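Local coordinates for protein 2-dehydropantoate 2-reductase (Bacillus subtilis, PDB 3EGO) that probably catalyses the NADPH-dependent reduction of ketopantoate (2-dehydropantoate) to pantoate, a step in the biosynthesis of pantothenate, at residues Thr179-Leu182 / Ile183-Cys187; Glu171-Trp174 / Tyr175-Leu178; Lys230-Glu233 / Arg234-Val238; Leu269-Ala272 / Ser273-Leu277; Asn199-Leu202 / Leu203-Ala207. All coordinates share one frame; numbering follows the deposited sequence.

All five contacts are short-range, joining residues of neighbouring turns in the helical C-terminal part of the chain. Interaction 1 is the buried one and holds the probable proton donor and a substrate-binding residue; interaction 2 caps the start of the same helix, 174-195, at the surface beside the sheet. Interaction 3, on helix 228-241, is also a surface contact, but it touches interaction 1 through Arg-234 and Gly-180. Interaction 4 closes helix 261-274 far from the annotated sites, and the partly buried interaction 5 turns the chain from helix 174-195 toward helix 206-223. Their chemistry follows their place: a lysine-to-asparagine hydrogen bond in the site, aromatic and CH-pi contacts at the surface, shared carbonyls at helix ends.

Interaction 1: residues Thr179-Leu182 / Ile183-Cys187; sequences TGKL and IVNAC
The Lys-181 chain leaves the helix with CG opposite the backbone N (chi1 176°), stays extended as far as CE and bends at the last bond (chi4 48°), while one turn on Asn-185 holds CG beside its own N (chi1 -65°). The two chains rise from one face of helix 174-195, slant across each other and meet where NZ of Lys-181 comes 3.0 Å from OD1 of Asn-185. This hydrogen bond lies in the carbonyl plane of the amide and uses a lone pair of OD1. Beneath it the backbone joins the same two residues, Asn-185 N donating to Lys-181 O at 3.1 Å, so backbone and side-chain ends of the pair are both bonded. The next carbonyl repeats the pattern: Leu-182 O takes the N-H of Ala-186 at 2.8 Å. Elsewhere on the helix Ile-183 rests its CG2 branch 3.6 Å from Gly-180 O and turns to Phe-216 and Ala-219 of helix 206-223, whereas Leu-182 and Ala-186 both touch Leu-268 of helix 261-274. By similarity Lys-181 is the proton donor and Asn-185 binds substrate, with the substrate-binding Asn-100 beside the lysine and Asn-189 beside the asparagine. The bond ties up one lone pair of OD1 and would favour one setting of the amide and orient the lysine amine, consistent with a catalytic group positioned by a substrate-binding neighbour on the same helix.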
loop_
_atom_site.group_PDB
_atom_site.type_symbol
_atom_site.label_atom_id
_atom_site.label_comp_id
_atom_site.label_asym_id
_atom_site.label_seq_id
_atom_site.Cartn_x
_atom_site.Cartn_y
_atom_site.Cartn_z
ATOM N N THR A 179 18.213 -18.868 0.164
ATOM C CA THR A 179 18.325 -17.426 0.354
ATOM C C THR A 179 18.513 -16.822 -0.986
ATOM O O THR A 179 18.120 -15.710 -1.217
ATOM C CB THR A 179 19.550 -17.007 1.232
ATOM O OG1 THR A 179 20.769 -17.502 0.636
ATOM C CG2 THR A 179 19.385 -17.516 2.629
ATOM N N GLY A 180 19.111 -17.565 -1.901
ATOM C CA GLY A 180 19.392 -16.993 -3.209
ATOM C C GLY A 180 18.119 -16.708 -3.974
ATOM O O GLY A 180 18.064 -15.831 -4.835
ATOM N N LYS A 181 17.085 -17.478 -3.686
ATOM C CA LYS A 181 15.781 -17.231 -4.309
ATOM C C LYS A 181 14.996 -16.215 -3.453
ATOM O O LYS A 181 14.280 -15.370 -3.977
ATOM C CB LYS A 181 15.023 -18.555 -4.437
ATOM C CG LYS A 181 13.575 -18.436 -4.992
ATOM C CD LYS A 181 12.963 -19.826 -5.292
ATOM C CE LYS A 181 11.433 -19.787 -5.190
ATOM N NZ LYS A 181 10.880 -18.615 -5.937
ATOM N N LEU A 182 15.136 -16.307 -2.134
ATOM C CA LEU A 182 14.409 -15.392 -1.239
ATOM C C LEU A 182 14.787 -13.927 -1.472
ATOM O O LEU A 182 13.898 -13.072 -1.538
ATOM C CB LEU A 182 14.599 -15.790 0.241
ATOM C CG LEU A 182 13.640 -15.013 1.165
ATOM C CD1 LEU A 182 12.722 -15.926 1.935
ATOM C CD2 LEU A 182 14.417 -14.144 2.087
ATOM N N ILE A 183 16.082 -13.621 -1.639
ATOM C CA ILE A 183 16.479 -12.216 -1.817
ATOM C C ILE A 183 15.736 -11.619 -2.974
ATOM O O ILE A 183 15.213 -10.516 -2.894
ATOM C CB ILE A 183 18.006 -11.970 -1.991
ATOM C CG1 ILE A 183 18.298 -10.460 -1.988
ATOM C CG2 ILE A 183 18.537 -12.552 -3.304
ATOM C CD1 ILE A 183 17.850 -9.697 -0.700
ATOM N N VAL A 184 15.641 -12.374 -4.058
ATOM C CA VAL A 184 14.871 -11.934 -5.200
ATOM C C VAL A 184 13.364 -11.698 -4.889
ATOM O O VAL A 184 12.845 -10.627 -5.163
ATOM C CB VAL A 184 15.007 -12.956 -6.355
ATOM C CG1 VAL A 184 14.012 -12.663 -7.424
ATOM C CG2 VAL A 184 16.451 -12.938 -6.913
ATOM N N ASN A 185 12.682 -12.686 -4.324
ATOM C CA ASN A 185 11.245 -12.550 -4.068
ATOM C C ASN A 185 10.966 -11.386 -3.109
ATOM O O ASN A 185 10.026 -10.613 -3.304
ATOM C CB ASN A 185 10.661 -13.856 -3.511
ATOM C CG ASN A 185 10.718 -15.020 -4.518
ATOM O OD1 ASN A 185 10.616 -16.180 -4.131
ATOM N ND2 ASN A 185 10.888 -14.710 -5.794
ATOM N N ALA A 186 11.807 -11.251 -2.084
ATOM C CA ALA A 186 11.588 -10.241 -1.046
ATOM C C ALA A 186 11.703 -8.820 -1.609
ATOM O O ALA A 186 11.030 -7.921 -1.146
ATOM C CB ALA A 186 12.591 -10.465 0.093
ATOM N N CYS A 187 12.562 -8.614 -2.605
ATOM C CA CYS A 187 12.745 -7.289 -3.183
ATOM C C CYS A 187 11.709 -6.920 -4.198
ATOM O O CYS A 187 11.377 -5.732 -4.338
ATOM C CB CYS A 187 14.103 -7.157 -3.857
ATOM S SG CYS A 187 15.448 -7.219 -2.754
#

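Interaction 2: residues Glu171-Trp174 / Tyr175-Leu178; sequences ETDW and YRLL
Trp-174 lays its indole over the CB of Tyr-175, a CH-pi contact in which CB stands 3.9 Å from the centroid of the six-membered ring and almost on its normal. The setting is the capped N-terminus of helix 174-195, where the chain leaves strand 168-170 of the mixed sheet. The tryptophan has CG between its backbone N and carbonyl carbon (chi1 78°), which folds the ring forward over the next residue. The phenol of Tyr-175 then stands upright beneath the indole as a T-shaped pair, its edge to the tryptophan face, with planes 84° apart and centroids separated by 5.5 Å. Between the two rings the nearest atoms are CD1 of Tyr-175 and CH2 of Trp-174, 3.7 Å apart; the tyrosine OH bonds to Leu-223 O. Leu-178 sits at the rim of the indole, its CG 4.2 Å from CE3 of Trp-174, and both side chains also pack on Val-119, Ile-105 and Met-102. Asp-173 is the N-cap. Its OD1 accepts from Tyr-175 N at 3.1 Å, the N-H arriving from above the carboxylate plane. OD2, crowded and so less surely placed, may make a charge-only salt bridge with NE of Arg-176, lying well out of the guanidinium plane. The first helical bonds follow at once: Leu-177 N reaches Asp-173 O at 3.0 Å, and Leu-178 N reaches Trp-174 O at 3.1 Å.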
loop_
_atom_site.group_PDB
_atom_site.type_symbol
_atom_site.label_atom_id
_atom_site.label_comp_id
_atom_site.label_asym_id
_atom_site.label_seq_id
_atom_site.Cartn_x
_atom_site.Cartn_y
_atom_site.Cartn_z
ATOM N N GLU A 171 22.223 -29.650 -4.710
ATOM C CA GLU A 171 23.163 -28.559 -4.373
ATOM C C GLU A 171 23.638 -28.816 -2.929
ATOM O O GLU A 171 22.868 -29.260 -2.096
ATOM C CB GLU A 171 22.515 -27.176 -4.513
ATOM C CG GLU A 171 21.956 -26.865 -5.917
ATOM C CD GLU A 171 23.026 -26.368 -6.906
ATOM O OE1 GLU A 171 24.227 -26.597 -6.638
ATOM O OE2 GLU A 171 22.673 -25.753 -7.947
ATOM N N THR A 172 24.907 -28.560 -2.618
ATOM C CA THR A 172 25.384 -28.947 -1.284
ATOM C C THR A 172 24.969 -27.990 -0.166
ATOM O O THR A 172 24.837 -28.399 0.981
ATOM C CB THR A 172 26.910 -29.097 -1.246
ATOM O OG1 THR A 172 27.487 -27.911 -1.806
ATOM C CG2 THR A 172 27.325 -30.300 -2.065
ATOM N N ASP A 173 24.727 -26.731 -0.498
ATOM C CA ASP A 173 24.422 -25.726 0.541
ATOM C C ASP A 173 22.951 -25.265 0.515
ATOM O O ASP A 173 22.573 -24.421 -0.304
ATOM C CB ASP A 173 25.309 -24.520 0.346
ATOM C CG ASP A 173 25.086 -23.454 1.426
ATOM O OD1 ASP A 173 24.433 -23.735 2.466
ATOM O OD2 ASP A 173 25.594 -22.339 1.223
ATOM N N TRP A 174 22.166 -25.808 1.422
ATOM C CA TRP A 174 20.727 -25.540 1.485
ATOM C C TRP A 174 20.515 -24.042 1.735
ATOM O O TRP A 174 19.615 -23.416 1.158
ATOM C CB TRP A 174 20.045 -26.421 2.565
ATOM C CG TRP A 174 20.226 -25.975 3.994
ATOM C CD1 TRP A 174 21.068 -26.518 4.922
ATOM C CD2 TRP A 174 19.518 -24.911 4.670
ATOM N NE1 TRP A 174 20.948 -25.847 6.124
ATOM C CE2 TRP A 174 20.014 -24.851 5.991
ATOM C CE3 TRP A 174 18.537 -23.993 4.273
ATOM C CZ2 TRP A 174 19.544 -23.913 6.934
ATOM C CZ3 TRP A 174 18.080 -23.065 5.193
ATOM C CH2 TRP A 174 18.581 -23.040 6.519
ATOM N N TYR A 175 21.389 -23.437 2.542
ATOM C CA TYR A 175 21.123 -22.063 2.951
ATOM C C TYR A 175 21.376 -21.103 1.813
ATOM O O TYR A 175 20.584 -20.191 1.552
ATOM C CB TYR A 175 21.923 -21.692 4.205
ATOM C CG TYR A 175 21.629 -20.281 4.674
ATOM C CD1 TYR A 175 20.558 -20.015 5.525
ATOM C CD2 TYR A 175 22.413 -19.218 4.255
ATOM C CE1 TYR A 175 20.289 -18.709 5.948
ATOM C CE2 TYR A 175 22.155 -17.914 4.682
ATOM C CZ TYR A 175 21.101 -17.678 5.520
ATOM O OH TYR A 175 20.856 -16.383 5.929
ATOM N N ARG A 176 22.455 -21.326 1.076
ATOM C CA ARG A 176 22.707 -20.541 -0.109
ATOM C C ARG A 176 21.615 -20.716 -1.173
ATOM O O ARG A 176 21.194 -19.746 -1.863
ATOM C CB ARG A 176 24.058 -20.951 -0.710
ATOM C CG ARG A 176 24.411 -20.131 -1.927
ATOM C CD ARG A 176 25.818 -20.463 -2.431
ATOM N NE ARG A 176 26.821 -20.283 -1.381
ATOM C CZ ARG A 176 28.094 -20.656 -1.484
ATOM N NH1 ARG A 176 28.529 -21.246 -2.594
ATOM N NH2 ARG A 176 28.929 -20.449 -0.470
ATOM N N LEU A 177 21.187 -21.964 -1.342
ATOM C CA LEU A 177 20.147 -22.265 -2.344
ATOM C C LEU A 177 18.869 -21.411 -2.102
ATOM O O LEU A 177 18.388 -20.674 -2.989
ATOM C CB LEU A 177 19.825 -23.775 -2.296
ATOM C CG LEU A 177 18.801 -24.191 -3.371
ATOM C CD1 LEU A 177 19.188 -23.717 -4.772
ATOM C CD2 LEU A 177 18.617 -25.687 -3.325
ATOM N N LEU A 178 18.341 -21.532 -0.909
ATOM C CA LEU A 178 17.062 -20.887 -0.514
ATOM C C LEU A 178 17.128 -19.373 -0.422
ATOM O O LEU A 178 16.213 -18.656 -0.861
ATOM C CB LEU A 178 16.534 -21.468 0.809
ATOM C CG LEU A 178 16.229 -22.972 0.952
ATOM C CD1 LEU A 178 15.100 -23.285 1.909
ATOM C CD2 LEU A 178 15.970 -23.639 -0.345
#

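Interaction 3: residues Lys230-Glu233 / Arg234-Val238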
loop_
_atom_site.group_PDB
_atom_site.type_symbol
_atom_site.label_atom_id
_atom_site.label_comp_id
_atom_site.label_asym_id
_atom_site.label_seq_id
_atom_site.Cartn_x
_atom_site.Cartn_y
_atom_site.Cartn_z
ATOM N N LYS A 230 26.756 -8.969 -6.435
ATOM C CA LYS A 230 26.276 -9.949 -7.397
ATOM C C LYS A 230 24.793 -10.219 -7.178
ATOM O O LYS A 230 24.026 -10.292 -8.136
ATOM C CB LYS A 230 27.083 -11.237 -7.272
ATOM C CG LYS A 230 26.507 -12.442 -8.002
ATOM C CD LYS A 230 27.205 -13.733 -7.565
ATOM C CE LYS A 230 26.872 -14.906 -8.481
ATOM N NZ LYS A 230 25.406 -15.010 -8.750
ATOM N N ALA A 231 24.389 -10.340 -5.912
ATOM C CA ALA A 231 22.976 -10.548 -5.605
ATOM C C ALA A 231 22.115 -9.365 -6.058
ATOM O O ALA A 231 21.045 -9.575 -6.633
ATOM C CB ALA A 231 22.765 -10.873 -4.157
ATOM N N TRP A 232 22.593 -8.136 -5.856
ATOM C CA TRP A 232 21.863 -6.953 -6.339
ATOM C C TRP A 232 21.700 -6.954 -7.855
ATOM O O TRP A 232 20.644 -6.568 -8.381
ATOM C CB TRP A 232 22.540 -5.647 -5.870
ATOM C CG TRP A 232 21.886 -4.352 -6.361
ATOM C CD1 TRP A 232 22.517 -3.297 -6.977
ATOM C CD2 TRP A 232 20.502 -3.975 -6.260
ATOM N NE1 TRP A 232 21.614 -2.299 -7.266
ATOM C CE2 TRP A 232 20.372 -2.692 -6.835
ATOM C CE3 TRP A 232 19.363 -4.595 -5.735
ATOM C CZ2 TRP A 232 19.154 -2.027 -6.904
ATOM C CZ3 TRP A 232 18.161 -3.935 -5.803
ATOM C CH2 TRP A 232 18.059 -2.669 -6.390
ATOM N N GLU A 233 22.741 -7.372 -8.576
ATOM C CA GLU A 233 22.661 -7.382 -10.039
ATOM C C GLU A 233 21.576 -8.337 -10.498
ATOM O O GLU A 233 20.774 -8.012 -11.372
ATOM C CB GLU A 233 24.013 -7.751 -10.671
ATOM C CG GLU A 233 25.001 -6.595 -10.674
ATOM C CD GLU A 233 26.434 -7.025 -10.372
ATOM O OE1 GLU A 233 26.820 -8.173 -10.726
ATOM O OE2 GLU A 233 27.175 -6.201 -9.776
ATOM N N ARG A 234 21.557 -9.489 -9.848
ATOM C CA ARG A 234 20.616 -10.589 -10.072
ATOM C C ARG A 234 19.171 -10.154 -9.881
ATOM O O ARG A 234 18.326 -10.338 -10.766
ATOM C CB ARG A 234 20.961 -11.716 -9.098
ATOM C CG ARG A 234 20.137 -12.978 -9.212
ATOM C CD ARG A 234 20.684 -14.058 -8.261
ATOM N NE ARG A 234 19.637 -14.887 -7.653
ATOM C CZ ARG A 234 18.548 -15.338 -8.286
ATOM N NH1 ARG A 234 18.343 -15.058 -9.571
ATOM N NH2 ARG A 234 17.657 -16.090 -7.636
ATOM N N VAL A 235 18.893 -9.555 -8.727
ATOM C CA VAL A 235 17.570 -8.967 -8.449
ATOM C C VAL A 235 17.118 -8.106 -9.628
ATOM O O VAL A 235 16.016 -8.263 -10.157
ATOM C CB VAL A 235 17.599 -8.131 -7.120
ATOM C CG1 VAL A 235 16.298 -7.332 -6.921
ATOM C CG2 VAL A 235 17.882 -9.022 -5.889
ATOM N N GLN A 236 17.974 -7.186 -10.054
ATOM C CA GLN A 236 17.629 -6.318 -11.180
ATOM C C GLN A 236 17.529 -7.108 -12.472
ATOM O O GLN A 236 16.645 -6.855 -13.314
ATOM C CB GLN A 236 18.665 -5.220 -11.339
ATOM C CG GLN A 236 18.794 -4.336 -10.136
ATOM C CD GLN A 236 20.019 -3.458 -10.233
ATOM O OE1 GLN A 236 21.047 -3.735 -9.599
ATOM N NE2 GLN A 236 19.936 -2.414 -11.058
ATOM N N ALA A 237 18.447 -8.057 -12.619
ATOM C CA ALA A 237 18.417 -8.999 -13.737
ATOM C C ALA A 237 17.067 -9.715 -13.855
ATOM O O ALA A 237 16.478 -9.719 -14.943
ATOM C CB ALA A 237 19.548 -9.999 -13.609
ATOM N N VAL A 238 16.580 -10.312 -12.751
ATOM C CA VAL A 238 15.333 -11.099 -12.786
ATOM C C VAL A 238 14.119 -10.214 -13.005
ATOM O O VAL A 238 13.152 -10.602 -13.681
ATOM C CB VAL A 238 15.101 -11.895 -11.510
ATOM C CG1 VAL A 238 13.697 -12.477 -11.503
ATOM C CG2 VAL A 238 16.150 -12.986 -11.348
#
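One face of the Trp-232 indole carries the side-chain amide of Gln-236, whose CD lies 3.4 Å above the ring plane, displaced toward the rim. This is an i to i+4 pairing along helix 228-241. Amide and ring planes are inclined by 32°. Nearer the backbone CG of Gln-236 stands over the six-membered ring, 4.0 Å from its centroid, a CH-pi contact on that same face. With CG beside its own backbone N (chi1 -60°) and the chain extended beyond, the glutamine runs back along the helix to the indole. Val-235 comes in obliquely, its CG1 branch 4.0 Å from CZ3 of Trp-232. The indole also meets the ring of Phe-216 at a slant and touches Met-212 and Lys-213, joining this helix to helix 206-223. Arg-234 reaches instead toward helix 174-195, where its NH2 bonds to Gly-180 O close to the probable proton donor Lys-181. Val-235 CG2 presses 3.3 Å from Ala-231 O. The turn beneath the indole-glutamine contact is tied by the backbone, Gln-236 N donating to Trp-232 O at 3.2 Å.

Interaction 4: residues Leu269-Ala272 / Ser273-Leu277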
loop_
_atom_site.group_PDB
_atom_site.type_symbol
_atom_site.label_atom_id
_atom_site.label_comp_id
_atom_site.label_asym_id
_atom_site.label_seq_id
_atom_site.Cartn_x
_atom_site.Cartn_y
_atom_site.Cartn_z
ATOM N N LEU A 269 11.841 -10.662 9.052
ATOM C CA LEU A 269 11.579 -9.861 10.268
ATOM C C LEU A 269 12.047 -10.604 11.522
ATOM O O LEU A 269 12.703 -10.008 12.377
ATOM C CB LEU A 269 10.113 -9.460 10.372
ATOM C CG LEU A 269 9.652 -8.559 9.195
ATOM C CD1 LEU A 269 8.188 -8.167 9.393
ATOM C CD2 LEU A 269 10.499 -7.317 9.030
ATOM N N LYS A 270 11.724 -11.890 11.612
ATOM C CA LYS A 270 12.142 -12.715 12.747
ATOM C C LYS A 270 13.642 -12.772 12.836
ATOM O O LYS A 270 14.213 -12.692 13.923
ATOM C CB LYS A 270 11.570 -14.122 12.645
ATOM C CG LYS A 270 10.082 -14.153 12.955
ATOM C CD LYS A 270 9.434 -15.416 12.457
ATOM C CE LYS A 270 8.173 -15.686 13.248
ATOM N NZ LYS A 270 7.672 -17.065 12.993
ATOM N N GLU A 271 14.288 -12.878 11.683
ATOM C CA GLU A 271 15.751 -12.904 11.644
ATOM C C GLU A 271 16.428 -11.571 11.977
ATOM O O GLU A 271 17.489 -11.560 12.624
ATOM C CB GLU A 271 16.242 -13.446 10.293
ATOM C CG GLU A 271 15.981 -14.918 10.133
ATOM C CD GLU A 271 16.883 -15.729 11.036
ATOM O OE1 GLU A 271 18.083 -15.401 11.079
ATOM O OE2 GLU A 271 16.385 -16.659 11.699
ATOM N N ALA A 272 15.840 -10.457 11.536
ATOM C CA ALA A 272 16.367 -9.129 11.876
ATOM C C ALA A 272 16.332 -8.963 13.379
ATOM O O ALA A 272 17.296 -8.466 14.001
ATOM C CB ALA A 272 15.537 -8.022 11.209
ATOM N N SER A 273 15.214 -9.372 13.960
ATOM C CA SER A 273 15.006 -9.237 15.396
ATOM C C SER A 273 16.038 -10.051 16.200
ATOM O O SER A 273 16.621 -9.549 17.174
ATOM C CB SER A 273 13.586 -9.660 15.755
ATOM O OG SER A 273 13.448 -9.820 17.150
ATOM N N LEU A 274 16.280 -11.288 15.779
ATOM C CA LEU A 274 17.236 -12.153 16.471
ATOM C C LEU A 274 18.651 -11.592 16.421
ATOM O O LEU A 274 19.482 -11.941 17.256
ATOM C CB LEU A 274 17.241 -13.573 15.880
ATOM C CG LEU A 274 16.045 -14.526 16.011
ATOM C CD1 LEU A 274 16.295 -15.791 15.189
ATOM C CD2 LEU A 274 15.712 -14.876 17.468
ATOM N N GLN A 275 18.942 -10.760 15.431
ATOM C CA GLN A 275 20.278 -10.216 15.289
ATOM C C GLN A 275 20.385 -8.757 15.743
ATOM O O GLN A 275 21.449 -8.134 15.577
ATOM C CB GLN A 275 20.752 -10.327 13.843
ATOM C CG GLN A 275 20.867 -11.751 13.292
ATOM C CD GLN A 275 21.229 -11.739 11.819
ATOM O OE1 GLN A 275 22.279 -11.213 11.417
ATOM N NE2 GLN A 275 20.339 -12.277 10.998
ATOM N N GLY A 276 19.285 -8.204 16.264
ATOM C CA GLY A 276 19.247 -6.792 16.663
ATOM C C GLY A 276 19.459 -5.882 15.463
ATOM O O GLY A 276 20.062 -4.804 15.555
ATOM N N LEU A 277 18.964 -6.326 14.316
ATOM C CA LEU A 277 19.106 -5.557 13.092
ATOM C C LEU A 277 17.813 -4.792 12.816
ATOM O O LEU A 277 16.728 -5.190 13.238
ATOM C CB LEU A 277 19.408 -6.482 11.908
ATOM C CG LEU A 277 20.839 -7.020 11.735
ATOM C CD1 LEU A 277 20.846 -8.234 10.747
ATOM C CD2 LEU A 277 21.742 -5.898 11.245
#
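Ala-272 and Leu-277 meet where helix 261-274 ends: Leu-277 N donates to Ala-272 O at 2.7 Å, and CB of Ala-272 lies 4.2 Å from CB of Leu-277. With the bond from Gly-276 N to Ser-273 O at 3.1 Å, this makes a Schellman motif, in which Gly-276 takes the positive phi (63°) that turns the chain out of the helix. Ala-272 O also accepts from Gln-275 N, at 3.2 Å. The two donors reach this oxygen from opposite faces of its carbonyl plane, Gln-275 N standing well above that plane and off any lone pair. One residue back, Glu-271 O is approached twice by Gln-275, weakly in each case: backbone N at 3.3 Å and side-chain NE2 at 3.4 Å. With CG beside its own N (chi1 -62°) and the chain extended beyond, the glutamine reaches back to this carbonyl and slants across Glu-271. Its amide has firmer partners on helix 206-223, NE2 on Ile-222 O and OE1 on Arg-221. Glu-271 is bent at its second torsion; OE2 passes 3.6 Å from CD1 of Leu-274 and bonds to His-106. Ile-222 packs against both Ala-272 and Leu-277, and Ala-279 also covers the alanine. Ala-272 O, whose i+4 donor Gly-276 N is badly angled, is thus met instead by Leu-277 N and Gln-275 N, and Gly-276 N turns to Ser-273 O, while the two amide bonds of Gln-275 to Ile-222 and Arg-221 link the helix end to helix 206-223.

Interaction 5: residues Asn199-Leu202 / Leu203-Ala207; sequences NGEL and LTTPA
Gly-200 O takes two backbone N-H groups in the turn that follows it, Leu-203 N at 3.0 Å from above the carbonyl plane and Thr-204 N at 3.3 Å nearly along the C=O axis. This is the short, weakly bonded helical turn 201-204, which passes the chain from helix 174-195 to helix 206-223. Thr-205 stands at the N-cap position of the latter helix but makes no capping bond with its side chain; its hydroxyl turns back to the preceding turn. OG1 lies beside its own backbone N (chi1 -50°) and donates to Glu-201 O at 3.0 Å, in the carbonyl plane. Thr-205 N meets the same oxygen weakly, at 3.4 Å. The Glu-201 side chain slants across that of Thr-205, OE2 3.8 Å from OG1 of Thr-205, and touches Tyr-208. Thr-204 presents both branches to the glycine carbonyl, OG1 at 3.5 Å from Gly-200 O and CG2 a little farther. Leu-202 packs on Thr-192 and Leu-195, while Leu-203 reaches Gln-236 and Cys-239 of helix 228-241. Asn-199, which binds substrate by similarity, bonds through ND2 to Thr-242; at the other end Ala-207 packs on Glu-283 of the second subunit. The turn opens with a bond from Leu-202 N to Asn-199 O of 3.1 Å, and CB of Leu-203 lies 3.6 Å from Gly-200 O.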
loop_
_atom_site.group_PDB
_atom_site.type_symbol
_atom_site.label_atom_id
_atom_site.label_comp_id
_atom_site.label_asym_id
_atom_site.label_seq_id
_atom_site.Cartn_x
_atom_site.Cartn_y
_atom_site.Cartn_z
ATOM N N ASN A 199 6.612 -5.843 -12.872
ATOM C CA ASN A 199 7.974 -5.928 -12.374
ATOM C C ASN A 199 8.924 -4.937 -13.026
ATOM O O ASN A 199 9.821 -4.420 -12.370
ATOM C CB ASN A 199 8.545 -7.333 -12.586
ATOM C CG ASN A 199 7.904 -8.382 -11.696
ATOM O OD1 ASN A 199 6.915 -8.129 -11.011
ATOM N ND2 ASN A 199 8.474 -9.581 -11.708
ATOM N N GLY A 200 8.765 -4.714 -14.332
ATOM C CA GLY A 200 9.697 -3.858 -15.044
ATOM C C GLY A 200 9.623 -2.425 -14.552
ATOM O O GLY A 200 10.598 -1.684 -14.632
ATOM N N GLU A 201 8.460 -2.034 -14.041
ATOM C CA GLU A 201 8.294 -0.679 -13.537
ATOM C C GLU A 201 9.210 -0.372 -12.350
ATOM O O GLU A 201 9.521 0.780 -12.095
ATOM C CB GLU A 201 6.827 -0.368 -13.204
ATOM C CG GLU A 201 6.022 0.248 -14.333
ATOM C CD GLU A 201 5.024 1.295 -13.819
ATOM O OE1 GLU A 201 3.813 1.172 -14.117
ATOM O OE2 GLU A 201 5.448 2.231 -13.095
ATOM N N LEU A 202 9.663 -1.402 -11.643
ATOM C CA LEU A 202 10.660 -1.223 -10.565
ATOM C C LEU A 202 12.024 -0.740 -11.064
ATOM O O LEU A 202 12.769 -0.087 -10.328
ATOM C CB LEU A 202 10.865 -2.520 -9.787
ATOM C CG LEU A 202 9.626 -3.031 -9.040
ATOM C CD1 LEU A 202 10.017 -4.124 -8.079
ATOM C CD2 LEU A 202 8.935 -1.860 -8.300
ATOM N N LEU A 203 12.355 -1.078 -12.306
ATOM C CA LEU A 203 13.675 -0.792 -12.841
ATOM C C LEU A 203 13.706 0.548 -13.539
ATOM O O LEU A 203 14.691 1.286 -13.451
ATOM C CB LEU A 203 14.085 -1.890 -13.820
ATOM C CG LEU A 203 14.458 -3.270 -13.301
ATOM C CD1 LEU A 203 14.843 -4.115 -14.507
ATOM C CD2 LEU A 203 15.607 -3.202 -12.298
ATOM N N THR A 204 12.613 0.877 -14.209
ATOM C CA THR A 204 12.567 2.069 -15.046
ATOM C C THR A 204 12.058 3.323 -14.322
ATOM O O THR A 204 11.989 4.387 -14.929
ATOM C CB THR A 204 11.713 1.837 -16.302
ATOM O OG1 THR A 204 10.350 1.596 -15.927
ATOM C CG2 THR A 204 12.237 0.640 -17.115
ATOM N N THR A 205 11.676 3.198 -13.047
ATOM C CA THR A 205 11.270 4.368 -12.269
ATOM C C THR A 205 12.349 4.582 -11.231
ATOM O O THR A 205 12.481 3.790 -10.317
ATOM C CB THR A 205 9.907 4.161 -11.538
ATOM O OG1 THR A 205 8.925 3.681 -12.458
ATOM C CG2 THR A 205 9.402 5.457 -10.877
ATOM N N PRO A 206 13.146 5.648 -11.387
ATOM C CA PRO A 206 14.239 5.953 -10.472
ATOM C C PRO A 206 13.941 5.784 -8.970
ATOM O O PRO A 206 14.721 5.109 -8.278
ATOM C CB PRO A 206 14.584 7.414 -10.819
ATOM C CG PRO A 206 14.256 7.525 -12.263
ATOM C CD PRO A 206 13.069 6.615 -12.501
ATOM N N ALA A 207 12.855 6.377 -8.454
ATOM C CA ALA A 207 12.550 6.230 -7.003
ATOM C C ALA A 207 12.189 4.810 -6.593
ATOM O O ALA A 207 12.547 4.366 -5.499
ATOM C CB ALA A 207 11.442 7.222 -6.527
#